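Local coordinates for VirX1 (Cyanophage Syn10, PDB 6QGM), which is a flavin-dependent halogenase of the tryptophan halogenase family that iodinates diverse substrates, at the interface of chains A and B. Sequence-based numbering; all coordinates share one arbitrary frame. Chains: chain A/B, VirX1.

The interface of chains A and B. Residues chain A 371, 374-376; chain B 470-472, 475.
B:Leu471 lies at the apolar centre of this patch, against A:Arg376 and the aliphatic part of A:Gln375. The side chains of B:Leu471 and A:Gln375 run nearly perpendicular; their closest approach is modelled too tightly and is doubtful. B:Leu471 CD2 lies 4.0 Å from A:Arg376 CZ, and B:Leu471 CG sits over one face of that guanidinium, toward its rim. On the other flank, B:Ser475 CB packs 3.7 Å from A:Gln375 CA and also lies over the rim of the A:Tyr371 ring. CG and CD of A:Arg376 run past the carbonyl of B:Gly470.

A:Gln375 is bent at chi2 (68°), which turns its amide toward the chain B backbone. There the amide oxygen A:Gln375 OE1 accepts a hydrogen bond from B:Arg472 N at 2.8 Å. The bond is nearly straight at the hydrogen (164°), but the donor lies above the carbonyl plane.

The guanidinium of B:Arg472 grips the backbone of A:Gln375 end-on. B:Arg472 NH2 donates to A:Gln375 O at 2.8 Å. B:Arg472 NH1 donates to A:Gln375 O at 3.2 Å, with a more bent geometry. This oxygen lies close to the guanidinium plane. B:Arg472 NH2 also donates to B:Ser475 O of its own chain at 2.8 Å, almost straight and at a lone pair. That second bond should fix the rotation of the guanidinium, and OE1 of A:Gln375 sits over one of its faces.

At the rim, the hydroxyl B:Ser475 OG donates to A:Tyr371 O at 2.6 Å. It comes in flat with the carbonyl, at a lone pair of its oxygen. The serine chi1 of 54° tucks OG over its own backbone, flanked by N and C, and faces it to the helix end.

A:Tyr371 belongs to the last turn of helix 360-373, and A:Asn374 to A:Arg376 follow it as loop. The chain B residues lie in the loop between helices 462-468 and 477-484. The patch is part of a contact between copies in a deposited trimer; the structure alone does not show whether this assembly forms in solution.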
# COMPACT_ATOMS: atom_id res chain seq x y z
N TYR A 371 -2.37 -11.75 25.11
CA TYR A 371 -1.57 -12.29 23.99
C TYR A 371 -0.08 -12.10 24.30
O TYR A 371 0.67 -13.08 24.20
CB TYR A 371 -1.99 -11.64 22.67
CG TYR A 371 -1.13 -12.02 21.50
CD1 TYR A 371 0.01 -11.29 21.19
CD2 TYR A 371 -1.43 -13.11 20.71
CE1 TYR A 371 0.81 -11.62 20.11
CE2 TYR A 371 -0.64 -13.45 19.62
CZ TYR A 371 0.49 -12.71 19.33
OH TYR A 371 1.28 -13.05 18.28
N ASN A 374 1.13 -14.12 27.60
CA ASN A 374 1.20 -15.60 27.38
C ASN A 374 2.31 -15.94 26.37
O ASN A 374 2.56 -17.13 26.18
CB ASN A 374 -0.15 -16.18 26.93
CG ASN A 374 -1.17 -16.13 28.05
OD1 ASN A 374 -0.83 -15.92 29.21
ND2 ASN A 374 -2.44 -16.29 27.70
N GLN A 375 2.98 -14.95 25.81
CA GLN A 375 4.01 -15.13 24.76
C GLN A 375 5.25 -15.80 25.38
O GLN A 375 5.56 -16.92 24.98
CB GLN A 375 4.22 -13.77 24.08
CG GLN A 375 4.86 -13.84 22.72
CD GLN A 375 4.02 -14.45 21.63
OE1 GLN A 375 4.21 -15.61 21.26
NE2 GLN A 375 3.12 -13.67 21.06
N ARG A 376 5.93 -15.16 26.34
CA ARG A 376 7.13 -15.73 27.03
C ARG A 376 7.01 -15.49 28.55
O ARG A 376 7.87 -14.78 29.13
CB ARG A 376 8.40 -15.13 26.42
CG ARG A 376 8.57 -15.46 24.94
CD ARG A 376 9.70 -14.80 24.20
NE ARG A 376 9.49 -13.39 23.94
CZ ARG A 376 10.42 -12.53 23.54
NH1 ARG A 376 11.64 -12.95 23.27
NH2 ARG A 376 10.10 -11.26 23.35
N GLY B 470 11.41 -17.23 20.79
CA GLY B 470 10.38 -17.90 21.60
C GLY B 470 9.00 -17.29 21.43
O GLY B 470 8.19 -17.42 22.34
N LEU B 471 8.72 -16.68 20.29
CA LEU B 471 7.38 -16.14 19.97
C LEU B 471 6.61 -17.13 19.08
O LEU B 471 7.24 -17.88 18.36
CB LEU B 471 7.54 -14.76 19.30
CG LEU B 471 8.22 -13.69 20.14
CD1 LEU B 471 8.84 -12.62 19.27
CD2 LEU B 471 7.24 -13.07 21.11
N ARG B 472 5.29 -17.10 19.17
CA ARG B 472 4.31 -17.95 18.44
C ARG B 472 3.19 -17.08 17.88
O ARG B 472 2.84 -16.08 18.49
CB ARG B 472 3.73 -18.97 19.42
CG ARG B 472 4.74 -20.01 19.88
CD ARG B 472 4.20 -20.88 20.99
NE ARG B 472 3.62 -20.10 22.07
CZ ARG B 472 4.30 -19.32 22.90
NH1 ARG B 472 5.61 -19.19 22.77
NH2 ARG B 472 3.68 -18.65 23.85
N SER B 475 -0.25 -17.19 21.08
CA SER B 475 0.65 -17.31 22.25
C SER B 475 0.12 -18.38 23.22
O SER B 475 0.93 -18.89 24.00
CB SER B 475 0.87 -15.98 22.93
OG SER B 475 -0.34 -15.34 23.28